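Local structure of endoglucanase (Uncultured bacterium, 3X17) at residues T185-T190 with L230-R235. The protein probably hydrolyses internal beta-1,4-glucosidic bonds of cellulose as a glycoside hydrolase family 9 endoglucanase. Residues are numbered along the deposited sequence; the frame is centred on the assembly and turned at random.
Sequences TTTAVT and LEWLFR
T186 O, on the same turn of helix 184-200 as T187 and A188, which meet W232 and L233, takes two bonds from T190. The backbone T190 N reaches T186 O at 2.9 Å, and the hydroxyl T190 OG1 reaches it at 2.7 Å from the opposite face of the carbonyl, lifted 39° out of its plane. Toward helix 221-235, T187 presents both branches of its side chain. T187 CG2, anti to the backbone N, lies 3.8 Å from L233 CD2, and the two side chains lie alongside, running opposite ways. T187 OG1 comes obliquely to the six-membered part of the W232 indole, 3.8 Å from W232 CZ3. The polar ends of this pair are satisfied outside the contact: T187 OG1 bonds to Y183 O, in the strand just before the helix, and W232 NE1 to A170 O. The helices belong to the (alpha/alpha)6 barrel of family 9 and run roughly antiparallel here, at 138° with segment axes 10.2 Å apart; D207, E214, N217 and V219 of the connection, with D221 and D224 at the start of helix 221-235, bind a calcium ion. W232 has its CG anti to the backbone N (chi1 -176°), and its side chain runs roughly perpendicular to that of T187. L233 divides its two methyls between the threonine and the alanine: CD2 serves T187, and L233 CD1 rests 4.0 Å from A188 CB. An alanine in place of L233 would probably open a gap between the helices, taking the leucine methyls away from T187 CG2 and A188 CB. Helix 272-288 borders the same seam, with K277 touching A188 and W282 touching L233.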
loop_
_atom_site.group_PDB
_atom_site.type_symbol
_atom_site.label_atom_id
_atom_site.label_comp_id
_atom_site.label_asym_id
_atom_site.label_seq_id
_atom_site.Cartn_x
_atom_site.Cartn_y
_atom_site.Cartn_z
ATOM N N THR A 185 -0.219 -11.441 8.668
ATOM C CA THR A 185 -0.512 -11.685 7.265
ATOM C C THR A 185 -0.294 -10.389 6.477
ATOM O O THR A 185 0.294 -10.398 5.400
ATOM C CB THR A 185 -1.970 -12.233 7.092
ATOM O OG1 THR A 185 -2.145 -13.398 7.929
ATOM C CG2 THR A 185 -2.250 -12.612 5.634
ATOM N N THR A 186 -0.627 -9.259 7.093
ATOM C CA THR A 186 -0.389 -7.950 6.488
ATOM C C THR A 186 1.000 -7.418 6.822
ATOM O O THR A 186 1.610 -6.738 6.001
ATOM C CB THR A 186 -1.443 -6.909 6.960
ATOM O OG1 THR A 186 -1.640 -7.064 8.370
ATOM C CG2 THR A 186 -2.790 -7.093 6.223
ATOM N N THR A 187 1.467 -7.665 8.044
ATOM C CA THR A 187 2.772 -7.183 8.473
ATOM C C THR A 187 3.871 -7.730 7.584
ATOM O O THR A 187 4.780 -6.996 7.210
ATOM C CB THR A 187 3.111 -7.553 9.963
ATOM O OG1 THR A 187 2.243 -6.831 10.832
ATOM C CG2 THR A 187 4.584 -7.133 10.341
ATOM N N ALA A 188 3.780 -9.011 7.235
ATOM C CA ALA A 188 4.810 -9.641 6.428
ATOM C C ALA A 188 4.816 -9.121 4.986
ATOM O O ALA A 188 5.869 -8.708 4.481
ATOM C CB ALA A 188 4.696 -11.177 6.496
ATOM N N VAL A 189 3.645 -8.958 4.369
ATOM C CA VAL A 189 3.632 -8.458 2.977
ATOM C C VAL A 189 3.968 -6.976 2.938
ATOM O O VAL A 189 4.417 -6.455 1.909
ATOM C CB VAL A 189 2.286 -8.712 2.234
ATOM C CG1 VAL A 189 1.923 -10.179 2.239
ATOM C CG2 VAL A 189 1.138 -7.829 2.768
ATOM N N THR A 190 3.608 -6.269 4.006
ATOM C CA THR A 190 3.914 -4.857 4.113
ATOM C C THR A 190 5.423 -4.687 4.216
ATOM O O THR A 190 6.022 -3.943 3.442
ATOM C CB THR A 190 3.243 -4.261 5.377
ATOM O OG1 THR A 190 1.831 -4.194 5.154
ATOM C CG2 THR A 190 3.770 -2.844 5.670
ATOM N N LEU A 230 9.724 -6.535 11.423
ATOM C CA LEU A 230 10.281 -7.880 11.322
ATOM C C LEU A 230 10.644 -8.453 12.692
ATOM O O LEU A 230 10.551 -9.676 12.912
ATOM C CB LEU A 230 11.518 -7.868 10.439
ATOM C CG LEU A 230 11.252 -7.472 8.976
ATOM C CD1 LEU A 230 12.566 -7.572 8.246
ATOM C CD2 LEU A 230 10.230 -8.456 8.396
ATOM N N GLU A 231 11.101 -7.575 13.590
ATOM C CA GLU A 231 11.427 -7.986 14.964
ATOM C C GLU A 231 10.206 -8.458 15.752
ATOM O O GLU A 231 10.283 -9.416 16.538
ATOM C CB GLU A 231 12.187 -6.876 15.687
ATOM C CG GLU A 231 13.622 -6.816 15.178
ATOM C CD GLU A 231 14.527 -5.835 15.917
ATOM O OE1 GLU A 231 14.030 -4.777 16.368
ATOM O OE2 GLU A 231 15.767 -6.078 15.943
ATOM N N TRP A 232 9.060 -7.878 15.431
ATOM C CA TRP A 232 7.795 -8.396 15.925
ATOM C C TRP A 232 7.421 -9.751 15.367
ATOM O O TRP A 232 7.012 -10.631 16.112
ATOM C CB TRP A 232 6.667 -7.407 15.687
ATOM C CG TRP A 232 5.423 -7.916 16.274
ATOM C CD1 TRP A 232 5.167 -8.113 17.603
ATOM C CD2 TRP A 232 4.291 -8.438 15.567
ATOM N NE1 TRP A 232 3.917 -8.652 17.767
ATOM C CE2 TRP A 232 3.379 -8.913 16.535
ATOM C CE3 TRP A 232 3.922 -8.474 14.221
ATOM C CZ2 TRP A 232 2.150 -9.447 16.198
ATOM C CZ3 TRP A 232 2.689 -9.020 13.884
ATOM C CH2 TRP A 232 1.830 -9.514 14.871
ATOM N N LEU A 233 7.602 -9.946 14.058
ATOM C CA LEU A 233 7.547 -11.289 13.474
ATOM C C LEU A 233 8.393 -12.351 14.204
ATOM O O LEU A 233 7.930 -13.485 14.385
ATOM C CB LEU A 233 7.898 -11.269 11.970
ATOM C CG LEU A 233 6.986 -10.477 11.018
ATOM C CD1 LEU A 233 7.295 -10.822 9.536
ATOM C CD2 LEU A 233 5.459 -10.689 11.334
ATOM N N PHE A 234 9.647 -12.028 14.550
ATOM C CA PHE A 234 10.455 -12.945 15.352
ATOM C C PHE A 234 9.692 -13.385 16.620
ATOM O O PHE A 234 9.676 -14.570 16.956
ATOM C CB PHE A 234 11.813 -12.331 15.762
ATOM C CG PHE A 234 12.752 -12.076 14.608
ATOM C CD1 PHE A 234 12.858 -12.981 13.545
ATOM C CD2 PHE A 234 13.600 -10.970 14.632
ATOM C CE1 PHE A 234 13.720 -12.719 12.474
ATOM C CE2 PHE A 234 14.544 -10.761 13.617
ATOM C CZ PHE A 234 14.589 -11.623 12.527
ATOM N N ARG A 235 9.069 -12.433 17.316
ATOM C CA ARG A 235 8.401 -12.750 18.599
ATOM C C ARG A 235 7.158 -13.599 18.337
ATOM O O ARG A 235 6.638 -14.241 19.253
ATOM C CB ARG A 235 8.049 -11.470 19.365
ATOM C CG ARG A 235 9.251 -10.511 19.620
ATOM C CD ARG A 235 8.813 -9.149 20.202
ATOM N NE ARG A 235 9.937 -8.214 20.232
ATOM C CZ ARG A 235 10.095 -7.135 19.439
ATOM N NH1 ARG A 235 9.099 -6.634 18.694
ATOM N NH2 ARG A 235 11.242 -6.476 19.483
#